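Local coordinates for cycloalternan-forming enzyme (PDB 5F7U), which belongs by family to the glycoside hydrolases of family 31, joining a TIM-barrel domain to an E-set-like N-terminal domain and a family 6 carbohydrate-binding module, at residues E7-P11 with Y94-G98; I37-W43 with N75-A81; D50-E54 with N64-A68. The protein carries 1 engineered substitution. All coordinates share one frame. Residue numbers count along the deposited sequence, not the author numbering.

Contact 1: residues E7-P11 with Y94-G98; sequences EYHSP and YTTKG. With GLC (alpha-D-glucopyranose), chain E.
The imidazole of H9 overlaps the phenol end of Y94 across the interior between two extended backbones, a worked example of how an extended segment and a facing β-strand can be joined by side chains instead of main-chain bonds. The segments run nearly antiparallel, their end-to-end directions 153° apart, and their CA atoms stay well separated: E7 lies opposite G98 at 5.9 Å and H9 opposite T96 at 6.9 Å. Alternation sends E7, H9 and P11 toward Y94 and T96. Y8 points away and lays a ring face against C4 of the glucose of chain E (Y8 CD1 to its C6 3.8 Å), so the other side of 7-11 faces a glycan pocket. H9 (chi1 t) brings NE2 within 2.7 Å of Y94 OH, a hydrogen bond that either group could donate; the rings sit obliquely, planes at 57°. Y94 takes chi1 p to reach in, its OH 3.6 Å from P11 CB. E7 (t, then m) directs its carboxylate at T96 (chi1 p), whose OG1 donates to E7 OE2 at 2.7 Å. E7 CG lies 3.9 Å from G98 N. Such side-chain contact between facing backbones is consistent with the core of an Ig-like sandwich, the fold expected of an E-set domain. N39 O binds H9 ND1 and R25 binds Y94 OH. The buried interface thus includes directional polar bonds, and the buried carboxylate of E7 finds hydroxyl partners in T96 and S108.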
loop_
_atom_site.group_PDB
_atom_site.type_symbol
_atom_site.label_atom_id
_atom_site.label_comp_id
_atom_site.label_asym_id
_atom_site.label_seq_id
_atom_site.Cartn_x
_atom_site.Cartn_y
_atom_site.Cartn_z
ATOM N N GLU A 7 -21.973 -18.518 38.855
ATOM C CA GLU A 7 -20.821 -19.265 38.365
ATOM C C GLU A 7 -20.718 -18.967 36.877
ATOM O O GLU A 7 -21.739 -18.760 36.217
ATOM C CB GLU A 7 -21.047 -20.772 38.605
ATOM C CG GLU A 7 -19.982 -21.729 38.040
ATOM C CD GLU A 7 -20.087 -21.968 36.530
ATOM O OE1 GLU A 7 -21.155 -21.688 35.913
ATOM O OE2 GLU A 7 -19.085 -22.413 35.932
ATOM N N TYR A 8 -19.497 -18.993 36.337
ATOM C CA TYR A 8 -19.304 -18.794 34.907
ATOM C C TYR A 8 -18.025 -19.430 34.363
ATOM O O TYR A 8 -16.952 -19.266 34.933
ATOM C CB TYR A 8 -19.349 -17.297 34.609
ATOM C CG TYR A 8 -19.200 -16.930 33.159
ATOM C CD1 TYR A 8 -20.306 -16.905 32.311
ATOM C CD2 TYR A 8 -17.943 -16.589 32.633
ATOM C CE1 TYR A 8 -20.160 -16.547 30.979
ATOM C CE2 TYR A 8 -17.793 -16.231 31.295
ATOM C CZ TYR A 8 -18.907 -16.205 30.481
ATOM O OH TYR A 8 -18.754 -15.854 29.148
ATOM N N HIS A 9 -18.176 -20.146 33.250
ATOM C CA HIS A 9 -17.059 -20.629 32.447
ATOM C C HIS A 9 -17.526 -20.535 30.994
ATOM O O HIS A 9 -18.696 -20.781 30.709
ATOM C CB HIS A 9 -16.679 -22.080 32.823
ATOM C CG HIS A 9 -15.798 -22.765 31.813
ATOM N ND1 HIS A 9 -14.433 -22.575 31.754
ATOM C CD2 HIS A 9 -16.098 -23.633 30.817
ATOM C CE1 HIS A 9 -13.929 -23.291 30.764
ATOM N NE2 HIS A 9 -14.923 -23.942 30.177
ATOM N N SER A 10 -16.622 -20.124 30.105
ATOM C CA SER A 10 -16.931 -20.061 28.681
ATOM C C SER A 10 -15.626 -20.382 27.962
ATOM O O SER A 10 -14.702 -19.571 28.005
ATOM C CB SER A 10 -17.447 -18.669 28.296
ATOM O OG SER A 10 -18.037 -18.710 26.997
ATOM N N PRO A 11 -15.545 -21.557 27.313
ATOM C CA PRO A 11 -14.231 -22.118 26.957
ATOM C C PRO A 11 -13.379 -21.267 26.015
ATOM O O PRO A 11 -12.161 -21.288 26.124
ATOM C CB PRO A 11 -14.584 -23.459 26.288
ATOM C CG PRO A 11 -16.019 -23.357 25.909
ATOM C CD PRO A 11 -16.632 -22.499 26.989
ATOM N N TYR A 94 -18.591 -31.562 28.997
ATOM C CA TYR A 94 -18.548 -31.195 30.424
ATOM C C TYR A 94 -19.460 -30.029 30.760
ATOM O O TYR A 94 -19.791 -29.214 29.898
ATOM C CB TYR A 94 -17.099 -30.895 30.879
ATOM C CG TYR A 94 -16.485 -29.642 30.265
ATOM C CD1 TYR A 94 -16.622 -28.393 30.896
ATOM C CD2 TYR A 94 -15.773 -29.701 29.058
ATOM C CE1 TYR A 94 -16.078 -27.234 30.329
ATOM C CE2 TYR A 94 -15.231 -28.544 28.486
ATOM C CZ TYR A 94 -15.388 -27.320 29.130
ATOM O OH TYR A 94 -14.831 -26.171 28.576
ATOM N N THR A 95 -19.823 -29.951 32.039
ATOM C CA THR A 95 -20.611 -28.868 32.602
ATOM C C THR A 95 -19.861 -28.443 33.860
ATOM O O THR A 95 -19.465 -29.283 34.672
ATOM C CB THR A 95 -22.038 -29.358 32.939
ATOM O OG1 THR A 95 -22.687 -29.796 31.740
ATOM C CG2 THR A 95 -22.899 -28.264 33.595
ATOM N N THR A 96 -19.626 -27.145 34.001
ATOM C CA THR A 96 -18.952 -26.624 35.195
ATOM C C THR A 96 -20.017 -26.195 36.186
ATOM O O THR A 96 -21.060 -25.685 35.779
ATOM C CB THR A 96 -17.979 -25.475 34.850
ATOM O OG1 THR A 96 -18.690 -24.451 34.148
ATOM C CG2 THR A 96 -16.856 -26.013 33.970
ATOM N N LYS A 97 -19.771 -26.432 37.474
ATOM C CA LYS A 97 -20.781 -26.200 38.518
ATOM C C LYS A 97 -20.203 -25.551 39.761
ATOM O O LYS A 97 -19.069 -25.835 40.140
ATOM C CB LYS A 97 -21.477 -27.506 38.939
ATOM C CG LYS A 97 -22.256 -28.159 37.815
ATOM C CD LYS A 97 -23.231 -29.185 38.352
ATOM C CE LYS A 97 -24.184 -29.603 37.256
ATOM N NZ LYS A 97 -25.167 -30.577 37.819
ATOM N N GLY A 98 -20.986 -24.670 40.373
ATOM C CA GLY A 98 -20.632 -24.110 41.680
ATOM C C GLY A 98 -21.828 -24.078 42.607
ATOM O O GLY A 98 -22.948 -23.853 42.163
HETATM C C1 GLC E . -19.853 -12.944 34.958
HETATM C C2 GLC E . -18.578 -12.976 34.110
HETATM C C3 GLC E . -18.828 -12.210 32.800
HETATM C C4 GLC E . -20.018 -12.806 32.042
HETATM C C5 GLC E . -21.266 -12.883 32.941
HETATM C C6 GLC E . -22.393 -13.671 32.278
HETATM O O2 GLC E . -17.489 -12.414 34.853
HETATM O O3 GLC E . -17.670 -12.206 31.962
HETATM O O4 GLC E . -20.272 -12.015 30.876
HETATM O O5 GLC E . -20.969 -13.491 34.222
HETATM O O6 GLC E . -23.655 -13.214 32.777
#

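Contact 2: residues I37-W43 with N75-A81; sequences ILNITTW and NNTYWKA. With GLC (alpha-D-glucopyranose), chain B.
At the apolar centre, L38, I40, W79 and A81 share one face of an antiparallel pair, with L38 CB 4.2 Å from A81 CB, I40 CD1 4.1 Å from A81 CB and I40 CB 4.4 Å from W79 CB. V51 and V53 of strand 49-57 pack over this face. The strand axes approach to 4.6 Å at 154°. L38-A81, I40-W79 and T42-T77 are hydrogen-bonded pairs, each joined by two N-to-O bonds of 2.8 to 2.9 Å; N39-K80 and T41-Y78 are non-hydrogen-bonded pairs. Farther out, W79 (chi1 m) donates NE1 to T42 OG1 at 2.9 Å, a hydroxyl also bound to Q49. On the other face K80 NZ reaches N39 OD1 (2.8 Å), and T41 OG1 lies over the Y78 ring, donates to T77 O (2.9 Å) and accepts from N76 ND2 (2.9 Å). At the polar edge N76 OD1 accepts from O2 of the glucose of chain B (2.6 Å), N76 ND2 donates to its O3 (2.8 Å), and N75 ND2 adds a weak 3.3 Å bond to O2. W43 (chi1 p) turns a ring face to the sugar, with NE1 3.5 Å from O5. Aromatic face plus amide side chains, set at a strand end, make a typical carbohydrate-binding site.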
loop_
_atom_site.group_PDB
_atom_site.type_symbol
_atom_site.label_atom_id
_atom_site.label_comp_id
_atom_site.label_asym_id
_atom_site.label_seq_id
_atom_site.Cartn_x
_atom_site.Cartn_y
_atom_site.Cartn_z
ATOM N N ILE A 37 -7.048 -27.622 31.032
ATOM C CA ILE A 37 -7.443 -26.872 32.228
ATOM C C ILE A 37 -8.683 -26.038 31.958
ATOM O O ILE A 37 -8.783 -25.367 30.914
ATOM C CB ILE A 37 -6.304 -25.927 32.709
ATOM C CG1 ILE A 37 -5.019 -26.722 33.021
ATOM C CG2 ILE A 37 -6.738 -25.068 33.915
ATOM C CD1 ILE A 37 -5.129 -27.695 34.179
ATOM N N LEU A 38 -9.606 -26.056 32.917
ATOM C CA LEU A 38 -10.799 -25.211 32.871
ATOM C C LEU A 38 -10.735 -24.134 33.937
ATOM O O LEU A 38 -10.624 -24.426 35.134
ATOM C CB LEU A 38 -12.071 -26.042 33.040
ATOM C CG LEU A 38 -12.214 -27.322 32.235
ATOM C CD1 LEU A 38 -13.502 -28.019 32.678
ATOM C CD2 LEU A 38 -12.249 -27.046 30.734
ATOM N N ASN A 39 -10.800 -22.888 33.488
ATOM C CA ASN A 39 -10.843 -21.744 34.399
ATOM C C ASN A 39 -12.286 -21.330 34.638
ATOM O O ASN A 39 -13.012 -21.046 33.693
ATOM C CB ASN A 39 -10.007 -20.599 33.839
ATOM C CG ASN A 39 -8.553 -20.986 33.715
ATOM O OD1 ASN A 39 -7.866 -21.105 34.723
ATOM N ND2 ASN A 39 -8.092 -21.258 32.486
ATOM N N ILE A 40 -12.678 -21.309 35.909
ATOM C CA ILE A 40 -14.081 -21.096 36.311
ATOM C C ILE A 40 -14.153 -19.989 37.356
ATOM O O ILE A 40 -13.288 -19.921 38.225
ATOM C CB ILE A 40 -14.640 -22.415 36.917
ATOM C CG1 ILE A 40 -14.492 -23.566 35.901
ATOM C CG2 ILE A 40 -16.090 -22.257 37.387
ATOM C CD1 ILE A 40 -14.497 -24.954 36.556
ATOM N N THR A 41 -15.181 -19.129 37.291
ATOM C CA THR A 41 -15.358 -18.111 38.339
ATOM C C THR A 41 -16.659 -18.310 39.087
ATOM O O THR A 41 -17.634 -18.815 38.519
ATOM C CB THR A 41 -15.226 -16.654 37.806
ATOM O OG1 THR A 41 -15.037 -15.727 38.889
ATOM C CG2 THR A 41 -16.417 -16.218 36.965
ATOM N N THR A 42 -16.636 -17.955 40.372
ATOM C CA THR A 42 -17.867 -17.862 41.161
ATOM C C THR A 42 -17.875 -16.512 41.870
ATOM O O THR A 42 -16.819 -15.904 42.065
ATOM C CB THR A 42 -17.938 -18.982 42.218
ATOM O OG1 THR A 42 -16.752 -18.948 43.046
ATOM C CG2 THR A 42 -18.064 -20.340 41.530
ATOM N N TRP A 43 -19.061 -16.052 42.266
ATOM C CA TRP A 43 -19.195 -14.810 43.020
ATOM C C TRP A 43 -20.457 -14.917 43.888
ATOM O O TRP A 43 -21.366 -15.666 43.515
ATOM C CB TRP A 43 -19.292 -13.602 42.082
ATOM C CG TRP A 43 -20.485 -13.626 41.177
ATOM C CD1 TRP A 43 -21.697 -13.006 41.394
ATOM C CD2 TRP A 43 -20.591 -14.297 39.923
ATOM N NE1 TRP A 43 -22.546 -13.255 40.338
ATOM C CE2 TRP A 43 -21.897 -14.044 39.422
ATOM C CE3 TRP A 43 -19.716 -15.099 39.168
ATOM C CZ2 TRP A 43 -22.342 -14.553 38.192
ATOM C CZ3 TRP A 43 -20.165 -15.615 37.937
ATOM C CH2 TRP A 43 -21.469 -15.339 37.471
ATOM N N ASN A 75 -15.025 -9.032 43.076
ATOM C CA ASN A 75 -16.145 -9.750 43.686
ATOM C C ASN A 75 -16.099 -11.281 43.497
ATOM O O ASN A 75 -17.061 -11.993 43.883
ATOM C CB ASN A 75 -17.453 -9.191 43.102
ATOM C CG ASN A 75 -18.691 -9.666 43.847
ATOM O OD1 ASN A 75 -18.741 -9.641 45.076
ATOM N ND2 ASN A 75 -19.709 -10.083 43.097
ATOM N N ASN A 76 -15.000 -11.790 42.919
ATOM C CA ASN A 76 -14.959 -13.149 42.365
ATOM C C ASN A 76 -13.830 -14.036 42.867
ATOM O O ASN A 76 -12.739 -13.558 43.205
ATOM C CB ASN A 76 -14.823 -13.083 40.837
ATOM C CG ASN A 76 -16.059 -12.558 40.153
ATOM O OD1 ASN A 76 -16.565 -11.481 40.471
ATOM N ND2 ASN A 76 -16.559 -13.327 39.208
ATOM N N THR A 77 -14.117 -15.337 42.899
ATOM C CA THR A 77 -13.099 -16.367 43.052
ATOM C C THR A 77 -12.895 -17.060 41.718
ATOM O O THR A 77 -13.860 -17.335 40.982
ATOM C CB THR A 77 -13.499 -17.398 44.133
ATOM O OG1 THR A 77 -13.703 -16.705 45.357
ATOM C CG2 THR A 77 -12.377 -18.433 44.358
ATOM N N TYR A 78 -11.637 -17.352 41.417
ATOM C CA TYR A 78 -11.267 -18.034 40.179
ATOM C C TYR A 78 -10.668 -19.362 40.562
ATOM O O TYR A 78 -9.897 -19.449 41.536
ATOM C CB TYR A 78 -10.293 -17.168 39.350
ATOM C CG TYR A 78 -10.985 -15.937 38.836
ATOM C CD1 TYR A 78 -11.059 -14.780 39.615
ATOM C CD2 TYR A 78 -11.597 -15.936 37.576
ATOM C CE1 TYR A 78 -11.708 -13.646 39.158
ATOM C CE2 TYR A 78 -12.259 -14.814 37.111
ATOM C CZ TYR A 78 -12.313 -13.683 37.901
ATOM O OH TYR A 78 -12.985 -12.579 37.441
ATOM N N TRP A 79 -11.074 -20.385 39.828
ATOM C CA TRP A 79 -10.778 -21.784 40.117
ATOM C C TRP A 79 -10.219 -22.472 38.869
ATOM O O TRP A 79 -10.559 -22.082 37.744
ATOM C CB TRP A 79 -12.076 -22.519 40.496
ATOM C CG TRP A 79 -12.936 -21.872 41.552
ATOM C CD1 TRP A 79 -13.805 -20.834 41.388
ATOM C CD2 TRP A 79 -13.052 -22.279 42.927
ATOM N NE1 TRP A 79 -14.438 -20.545 42.579
ATOM C CE2 TRP A 79 -13.995 -21.416 43.539
ATOM C CE3 TRP A 79 -12.445 -23.288 43.702
ATOM C CZ2 TRP A 79 -14.342 -21.513 44.899
ATOM C CZ3 TRP A 79 -12.784 -23.387 45.064
ATOM C CH2 TRP A 79 -13.742 -22.509 45.641
ATOM N N LYS A 80 -9.369 -23.483 39.078
ATOM C CA LYS A 80 -8.845 -24.309 37.989
ATOM C C LYS A 80 -9.245 -25.755 38.176
ATOM O O LYS A 80 -8.989 -26.346 39.238
ATOM C CB LYS A 80 -7.314 -24.220 37.889
ATOM C CG LYS A 80 -6.819 -22.929 37.283
ATOM C CD LYS A 80 -5.303 -22.966 37.110
ATOM C CE LYS A 80 -4.794 -21.677 36.462
ATOM N NZ LYS A 80 -5.122 -21.561 35.011
ATOM N N ALA A 81 -9.871 -26.314 37.143
ATOM C CA ALA A 81 -10.210 -27.739 37.103
ATOM C C ALA A 81 -9.338 -28.409 36.054
ATOM O O ALA A 81 -9.293 -27.950 34.904
ATOM C CB ALA A 81 -11.679 -27.923 36.770
HETATM C C1 GLC B . -21.130 -9.971 39.221
HETATM C C2 GLC B . -19.835 -10.800 39.127
HETATM C C3 GLC B . -19.389 -10.975 37.670
HETATM C C4 GLC B . -20.510 -11.571 36.808
HETATM C C5 GLC B . -21.793 -10.729 36.946
HETATM C C6 GLC B . -22.993 -11.385 36.266
HETATM O O1 GLC B . -20.875 -8.586 38.957
HETATM O O2 GLC B . -18.800 -10.204 39.919
HETATM O O3 GLC B . -18.238 -11.819 37.594
HETATM O O4 GLC B . -20.077 -11.594 35.442
HETATM O O5 GLC B . -22.143 -10.475 38.325
HETATM O O6 GLC B . -23.951 -10.371 35.954
#

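Contact 3: residues D50-E54 with N64-A68; sequences DVWVE and NVTAA
N64 opens the second segment beside E54, the last residue of segment 50-54, their CA atoms 5.0 Å apart. N64 CA makes a CA-H...O contact with V53 O (3.2 Å), its OD1 lies 3.4 Å from E54 CG, and its ND2 lies 3.7 Å from W52 CD1. Water 2 accepts from N64 ND2 (2.9 Å) and donates to E54 OE2 (2.8 Å). With W52 at chi1 p and E54 at chi1 m, W52 NE1 meets that same E54 OE2 at 2.9 Å. The other oxygen, OE1, is salt-bridged to K97. V65 follows as the hydrogen-bonded partner of V53 in an antiparallel pair, CA atoms 5.0 Å apart: V53 N donates to V65 O (2.7 Å), and V65 N returns a bond to V53 O (3.0 Å). V53 CB meets V65 CB at 4.2 Å. T66 pairs with W52 in the non-hydrogen-bonded position, CA atoms 4.4 Å apart, both side chains on the face opposite the valines. A67 N then donates to V51 O (2.8 Å) and A67 CB packs on V51 CG1 (3.8 Å). Here the two backbones diverge. V51 N is 5.4 Å from A67 O, and water 1 fills the gap, accepting from V51 N (3.0 Å) and donating to A67 O (3.0 Å). A68 has left this partner and bonds instead to K80 of strand 76-84. The principle is a strand of a β-hairpin that changes neighbours along its length, as a sandwich edge strand may. Its chemistry implies a junction zipped by direct bonds where the backbones lie close and bridged by water where they part.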
loop_
_atom_site.group_PDB
_atom_site.type_symbol
_atom_site.label_atom_id
_atom_site.label_comp_id
_atom_site.label_asym_id
_atom_site.label_seq_id
_atom_site.Cartn_x
_atom_site.Cartn_y
_atom_site.Cartn_z
ATOM N N ASP A 50 -18.000 -24.751 46.692
ATOM C CA ASP A 50 -17.450 -25.895 45.967
ATOM C C ASP A 50 -17.641 -25.669 44.484
ATOM O O ASP A 50 -18.694 -25.186 44.061
ATOM C CB ASP A 50 -18.168 -27.190 46.364
ATOM C CG ASP A 50 -18.055 -27.491 47.830
ATOM O OD1 ASP A 50 -16.923 -27.528 48.362
ATOM O OD2 ASP A 50 -19.109 -27.704 48.460
ATOM N N VAL A 51 -16.607 -25.995 43.709
ATOM C CA VAL A 51 -16.668 -25.927 42.254
ATOM C C VAL A 51 -16.167 -27.253 41.725
ATOM O O VAL A 51 -15.133 -27.775 42.170
ATOM C CB VAL A 51 -15.835 -24.744 41.678
ATOM C CG1 VAL A 51 -15.814 -24.763 40.149
ATOM C CG2 VAL A 51 -16.419 -23.430 42.162
ATOM N N TRP A 52 -16.934 -27.812 40.795
ATOM C CA TRP A 52 -16.615 -29.119 40.253
ATOM C C TRP A 52 -17.075 -29.240 38.813
ATOM O O TRP A 52 -17.801 -28.378 38.297
ATOM C CB TRP A 52 -17.193 -30.241 41.128
ATOM C CG TRP A 52 -18.679 -30.395 41.048
ATOM C CD1 TRP A 52 -19.365 -31.288 40.271
ATOM C CD2 TRP A 52 -19.664 -29.639 41.760
ATOM N NE1 TRP A 52 -20.726 -31.143 40.466
ATOM C CE2 TRP A 52 -20.936 -30.144 41.377
ATOM C CE3 TRP A 52 -19.604 -28.599 42.701
ATOM C CZ2 TRP A 52 -22.140 -29.635 41.899
ATOM C CZ3 TRP A 52 -20.809 -28.082 43.214
ATOM C CH2 TRP A 52 -22.058 -28.608 42.808
ATOM N N VAL A 53 -16.622 -30.305 38.158
ATOM C CA VAL A 53 -16.925 -30.520 36.753
ATOM C C VAL A 53 -17.576 -31.894 36.626
ATOM O O VAL A 53 -17.036 -32.885 37.121
ATOM C CB VAL A 53 -15.664 -30.446 35.876
ATOM C CG1 VAL A 53 -16.022 -30.631 34.399
ATOM C CG2 VAL A 53 -14.948 -29.114 36.098
ATOM N N GLU A 54 -18.738 -31.915 35.977
ATOM C CA GLU A 54 -19.423 -33.140 35.617
ATOM C C GLU A 54 -19.217 -33.376 34.131
ATOM O O GLU A 54 -19.367 -32.465 33.323
ATOM C CB GLU A 54 -20.896 -33.024 35.964
ATOM C CG GLU A 54 -21.104 -32.910 37.459
ATOM C CD GLU A 54 -22.557 -32.785 37.872
ATOM O OE1 GLU A 54 -23.455 -32.902 37.005
ATOM O OE2 GLU A 54 -22.797 -32.584 39.082
ATOM N N ASN A 64 -16.416 -36.983 38.804
ATOM C CA ASN A 64 -16.358 -35.510 38.837
ATOM C C ASN A 64 -14.943 -35.049 39.107
ATOM O O ASN A 64 -14.229 -35.692 39.879
ATOM C CB ASN A 64 -17.234 -34.930 39.951
ATOM C CG ASN A 64 -18.722 -35.149 39.740
ATOM O OD1 ASN A 64 -19.182 -35.509 38.662
ATOM N ND2 ASN A 64 -19.486 -34.906 40.791
ATOM N N VAL A 65 -14.556 -33.929 38.499
ATOM C CA VAL A 65 -13.274 -33.297 38.785
ATOM C C VAL A 65 -13.559 -32.132 39.727
ATOM O O VAL A 65 -14.444 -31.308 39.462
ATOM C CB VAL A 65 -12.568 -32.842 37.478
ATOM C CG1 VAL A 65 -11.378 -31.930 37.762
ATOM C CG2 VAL A 65 -12.109 -34.053 36.683
ATOM N N THR A 66 -12.844 -32.093 40.844
ATOM C CA THR A 66 -13.030 -31.033 41.824
ATOM C C THR A 66 -12.073 -29.912 41.425
ATOM O O THR A 66 -10.891 -30.184 41.187
ATOM C CB THR A 66 -12.736 -31.561 43.250
ATOM O OG1 THR A 66 -13.715 -32.544 43.598
ATOM C CG2 THR A 66 -12.806 -30.461 44.288
ATOM N N ALA A 67 -12.558 -28.674 41.351
ATOM C CA ALA A 67 -11.680 -27.548 41.008
ATOM C C ALA A 67 -10.902 -27.050 42.226
ATOM O O ALA A 67 -11.344 -27.208 43.362
ATOM C CB ALA A 67 -12.449 -26.417 40.360
ATOM N N ALA A 68 -9.747 -26.448 41.956
ATOM C CA ALA A 68 -8.838 -25.914 42.959
ATOM C C ALA A 68 -8.932 -24.388 42.976
ATOM O O ALA A 68 -9.013 -23.775 41.902
ATOM C CB ALA A 68 -7.415 -26.328 42.586
HETATM O O HOH W 1 -13.956 -26.845 44.834
HETATM O O HOH W 2 -22.345 -34.874 40.636
#

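The three contacts form a compact nest in the N-terminal domain, at one extremity of the chain: contact 3 lies within the loop closed by contact 2, itself within that of contact 1, with centres 9 to 10 Å apart. Strand 36-43 borders strand 6-8, where Y8 N meets T41 O at 2.9 Å; strand 49-57 borders strand 91-100, where T95 N meets E54 O at 2.9 Å. Contact 1 spans these layers, and W79 CE2 against V51 CG2 (3.4 Å) joins contacts 2 and 3. Y8 of contact 1 joins W43, N75 and N76 of contact 2 in one glycan pocket, whereas V51 of contact 3 stays about 13 Å, side chain to sugar, from a bound glucose.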